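Local coordinates for protein N-acetylmuramoyl-L-alanine amidase (Mycolicibacterium smegmatis, PDB 7AGM) that probably cleaves the amide bond between N-acetylmuramic acid and L-alanine in peptidoglycan, as a zinc-dependent amidase of the Amidase_3 family, at residues His53-Thr56 with Trp57-Leu61; Met186-Pro189 with Val190-Ala193. One frame throughout, in Å; residues are numbered along the deposited sequence.

Interaction 1 of 2, residues His53-Thr56 with Trp57-Leu61; sequences HSFT and WDTTL
Trp57 opens the second segment by donating its backbone N to His53 O (3.1 Å), one turn back along helix 52-69. Trp57 CB also rests 3.3 Å from His53 O, while the indole leads away from the first segment. Asp58 N follows with a nearly straight bond to Ser54 O, its N-H...O angle being 175°. The Asp58 carboxylate leads away from the first segment, and OD2 forms salt bridges with Arg201 and Arg62. Thr59 carries the first of two doubled bonds. With its hydroxyl anti to the carbonyl carbon (chi1 -58°), OG1 swings back over the preceding turn and gives its proton to Phe55 O at 2.8 Å. Thr59 N donates to the same oxygen from the opposite face of the carbonyl plane, so Phe55 O is gripped twice. Thr59 OG1 also lies over one face of the Phe55 ring, near its rim, 3.2 Å from Phe55 CE1. Thr60 repeats the double grip one residue on: its OG1 donates to Thr56 O at 2.7 Å and its N at 2.9 Å, again from opposite faces. Both threonine hydroxyls are thereby spent on the helix's own backbone, a familiar way of accommodating such side chains at buried helical positions. Leu61 closes the segment with CD1 over one face of the Trp57 indole. Helix 52-69 starts at the zinc ligand Glu52, and Thr56 OG1 bonds to Gly16 O just after strand 10-15. Thr60 meets Leu13 and Pro15 of strand 10-15 and Ile106 of strand 102-109, whereas Phe55 and Thr59 pack against Arg201 and Tyr204 of helix 198-219, placing the turn between sheet and helix.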
loop_
_atom_site.group_PDB
_atom_site.type_symbol
_atom_site.label_atom_id
_atom_site.label_comp_id
_atom_site.label_asym_id
_atom_site.label_seq_id
_atom_site.Cartn_x
_atom_site.Cartn_y
_atom_site.Cartn_z
ATOM N N HIS A 53 9.361 -7.528 -0.952
ATOM C CA HIS A 53 8.216 -8.351 -1.327
ATOM C C HIS A 53 7.776 -9.275 -0.196
ATOM O O HIS A 53 6.584 -9.576 -0.079
ATOM C CB HIS A 53 8.487 -9.118 -2.626
ATOM C CG HIS A 53 9.451 -10.259 -2.486
ATOM N ND1 HIS A 53 9.092 -11.485 -1.965
ATOM C CD2 HIS A 53 10.751 -10.373 -2.847
ATOM C CE1 HIS A 53 10.132 -12.298 -1.994
ATOM N NE2 HIS A 53 11.152 -11.649 -2.529
ATOM N N SER A 54 8.710 -9.726 0.652
ATOM C CA SER A 54 8.321 -10.563 1.783
ATOM C C SER A 54 7.714 -9.733 2.909
ATOM O O SER A 54 6.742 -10.163 3.550
ATOM C CB SER A 54 9.514 -11.372 2.287
ATOM O OG SER A 54 9.976 -12.249 1.269
ATOM N N PHE A 55 8.252 -8.532 3.144
ATOM C CA PHE A 55 7.650 -7.639 4.126
ATOM C C PHE A 55 6.210 -7.307 3.754
ATOM O O PHE A 55 5.310 -7.361 4.603
ATOM C CB PHE A 55 8.448 -6.341 4.250
ATOM C CG PHE A 55 7.694 -5.266 4.980
ATOM C CD1 PHE A 55 7.536 -5.321 6.356
ATOM C CD2 PHE A 55 7.096 -4.221 4.287
ATOM C CE1 PHE A 55 6.816 -4.351 7.039
ATOM C CE2 PHE A 55 6.378 -3.244 4.958
ATOM C CZ PHE A 55 6.235 -3.298 6.334
ATOM N N THR A 56 5.975 -6.925 2.493
ATOM C CA THR A 56 4.623 -6.522 2.119
ATOM C C THR A 56 3.672 -7.707 2.174
ATOM O O THR A 56 2.514 -7.566 2.585
ATOM C CB THR A 56 4.606 -5.893 0.725
ATOM O OG1 THR A 56 4.928 -6.885 -0.260
ATOM C CG2 THR A 56 5.584 -4.707 0.628
ATOM N N TRP A 57 4.145 -8.886 1.778
ATOM C CA TRP A 57 3.309 -10.083 1.805
ATOM C C TRP A 57 2.847 -10.404 3.224
ATOM O O TRP A 57 1.642 -10.495 3.500
ATOM C CB TRP A 57 4.093 -11.248 1.200
ATOM C CG TRP A 57 3.415 -12.570 1.335
ATOM C CD1 TRP A 57 3.803 -13.629 2.118
ATOM C CD2 TRP A 57 2.230 -12.993 0.652
ATOM N NE1 TRP A 57 2.932 -14.674 1.960
ATOM C CE2 TRP A 57 1.959 -14.314 1.063
ATOM C CE3 TRP A 57 1.373 -12.382 -0.270
ATOM C CZ2 TRP A 57 0.862 -15.029 0.594
ATOM C CZ3 TRP A 57 0.284 -13.100 -0.740
ATOM C CH2 TRP A 57 0.038 -14.406 -0.302
ATOM N N ASP A 58 3.798 -10.551 4.151
ATOM C CA ASP A 58 3.421 -10.964 5.500
ATOM C C ASP A 58 2.600 -9.888 6.207
ATOM O O ASP A 58 1.614 -10.200 6.890
ATOM C CB ASP A 58 4.658 -11.348 6.305
ATOM C CG ASP A 58 4.296 -11.960 7.633
ATOM O OD1 ASP A 58 3.830 -13.116 7.629
ATOM O OD2 ASP A 58 4.452 -11.283 8.669
ATOM N N THR A 59 2.959 -8.616 6.022
ATOM C CA THR A 59 2.176 -7.539 6.622
ATOM C C THR A 59 0.750 -7.539 6.082
ATOM O O THR A 59 -0.213 -7.370 6.846
ATOM C CB THR A 59 2.861 -6.194 6.364
ATOM O OG1 THR A 59 4.182 -6.230 6.912
ATOM C CG2 THR A 59 2.096 -5.049 7.015
ATOM N N THR A 60 0.591 -7.785 4.778
ATOM C CA THR A 60 -0.746 -7.787 4.191
ATOM C C THR A 60 -1.577 -8.957 4.708
ATOM O O THR A 60 -2.784 -8.807 4.939
ATOM C CB THR A 60 -0.676 -7.767 2.660
ATOM O OG1 THR A 60 0.025 -6.590 2.218
ATOM C CG2 THR A 60 -2.086 -7.739 2.067
ATOM N N LEU A 61 -0.944 -10.121 4.940
ATOM C CA LEU A 61 -1.675 -11.252 5.513
ATOM C C LEU A 61 -2.220 -10.902 6.892
ATOM O O LEU A 61 -3.333 -11.305 7.255
ATOM C CB LEU A 61 -0.754 -12.471 5.610
ATOM C CG LEU A 61 -0.359 -13.125 4.286
ATOM C CD1 LEU A 61 0.577 -14.304 4.536
ATOM C CD2 LEU A 61 -1.601 -13.578 3.512
#

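Interaction 2 of 2, residues Met186-Pro189 with Val190-Ala193; sequences MKNP and VDSA
Ser192 folds back onto Asn188 at the first turn of helix 189-196. Ser192 CB lies against two carbonyl oxygens, 3.2 Å from Asn188 O and 3.3 Å from Met186 O. Beyond it, OG lies between the backbone N and the carbonyl carbon (chi1 65°), which aims the hydroxyl at Asn188 O, where it donates a 2.8 Å hydrogen bond. OG also passes 3.3 Å from Pro189 O. Because Ser192 N donates to Asn188 O as well, that oxygen has two donors from one residue. The turn they close begins with an asparagine N-cap, which starts helix 189-196 right after the loop leaving strand 178-185 of the central sheet: Asn188 OD1 takes Asp191 N at 3.0 Å in the plane of the amide, on a lone pair, and Val190 N in a weak bond with an N-H...O angle of only 124°. Pro189 follows as the first helical residue, where its lack of an N-H costs no bond. The other end of the Asn188 amide is held from outside, ND2 donating to Pro113 O, which helps fix the rotation of the group. Asp191, whose CG is 3.9 Å from Asn188 OD1, sends its carboxylate to the backbone N atoms of Asn185 and Gly117 and forms a salt bridge with Arg116. Pro189 O then receives Ala193 N at 3.2 Å.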
loop_
_atom_site.group_PDB
_atom_site.type_symbol
_atom_site.label_atom_id
_atom_site.label_comp_id
_atom_site.label_asym_id
_atom_site.label_seq_id
_atom_site.Cartn_x
_atom_site.Cartn_y
_atom_site.Cartn_z
ATOM N N MET A 186 13.543 0.689 4.217
ATOM C CA MET A 186 14.272 -0.557 4.449
ATOM C C MET A 186 15.760 -0.324 4.670
ATOM O O MET A 186 16.439 -1.206 5.213
ATOM C CB MET A 186 14.083 -1.522 3.277
ATOM C CG MET A 186 12.622 -1.842 2.983
ATOM S SD MET A 186 12.389 -3.439 2.157
ATOM C CE MET A 186 12.268 -4.585 3.545
ATOM N N LYS A 187 16.279 0.826 4.251
ATOM C CA LYS A 187 17.685 1.161 4.423
ATOM C C LYS A 187 17.988 1.806 5.768
ATOM O O LYS A 187 19.162 2.056 6.064
ATOM C CB LYS A 187 18.147 2.090 3.295
ATOM C CG LYS A 187 17.846 1.563 1.905
ATOM C CD LYS A 187 18.544 0.238 1.659
ATOM C CE LYS A 187 18.299 -0.247 0.239
ATOM N NZ LYS A 187 18.846 -1.620 0.034
ATOM N N ASN A 188 16.976 2.081 6.582
ATOM C CA ASN A 188 17.133 2.686 7.900
ATOM C C ASN A 188 17.226 1.593 8.970
ATOM O O ASN A 188 16.487 0.607 8.908
ATOM C CB ASN A 188 15.943 3.594 8.207
ATOM C CG ASN A 188 15.943 4.086 9.637
ATOM O OD1 ASN A 188 15.253 3.537 10.492
ATOM N ND2 ASN A 188 16.719 5.130 9.906
ATOM N N PRO A 189 18.118 1.736 9.960
ATOM C CA PRO A 189 18.261 0.666 10.967
ATOM C C PRO A 189 17.015 0.392 11.797
ATOM O O PRO A 189 16.771 -0.771 12.153
ATOM C CB PRO A 189 19.441 1.142 11.828
ATOM C CG PRO A 189 20.250 1.999 10.912
ATOM C CD PRO A 189 19.238 2.691 10.003
ATOM N N VAL A 190 16.230 1.417 12.142
ATOM C CA VAL A 190 15.032 1.180 12.946
ATOM C C VAL A 190 13.951 0.508 12.106
ATOM O O VAL A 190 13.403 -0.537 12.483
ATOM C CB VAL A 190 14.508 2.483 13.577
ATOM C CG1 VAL A 190 13.287 2.181 14.427
ATOM C CG2 VAL A 190 15.592 3.184 14.395
ATOM N N ASP A 191 13.618 1.104 10.957
ATOM C CA ASP A 191 12.537 0.553 10.143
ATOM C C ASP A 191 12.870 -0.858 9.672
ATOM O O ASP A 191 12.006 -1.744 9.691
ATOM C CB ASP A 191 12.241 1.456 8.939
ATOM C CG ASP A 191 11.564 2.770 9.314
ATOM O OD1 ASP A 191 11.166 2.963 10.479
ATOM O OD2 ASP A 191 11.420 3.608 8.401
ATOM N N SER A 192 14.111 -1.088 9.232
ATOM C CA SER A 192 14.480 -2.430 8.794
ATOM C C SER A 192 14.348 -3.449 9.922
ATOM O O SER A 192 13.852 -4.558 9.696
ATOM C CB SER A 192 15.884 -2.445 8.189
ATOM O OG SER A 192 16.861 -2.122 9.151
ATOM N N ALA A 193 14.780 -3.098 11.140
ATOM C CA ALA A 193 14.624 -4.026 12.260
ATOM C C ALA A 193 13.159 -4.321 12.540
ATOM O O ALA A 193 12.792 -5.471 12.801
ATOM C CB ALA A 193 15.309 -3.490 13.514
#

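In the fold
The two local contacts come in series along the chain, with centres 16 Å apart, and they touch through Phe55 CB and Met186 CE, 4.3 Å from each other. Interaction 1 lies on helix 52-69; interaction 2 spans the loop after strand 178-185 and the start of helix 189-196. In the mixed sheet that strand runs parallel to strand 102-109, the strand that carries the zinc ligand His107. The side chain of Met186 comes within about 4 Å of that of Glu52 and about 8 Å of the zinc ion. Interaction 1 flanks the metal site, with the side chain of Thr56 about 6 Å from the zinc ion, and interaction 2 approaches it through the side chain of Met186.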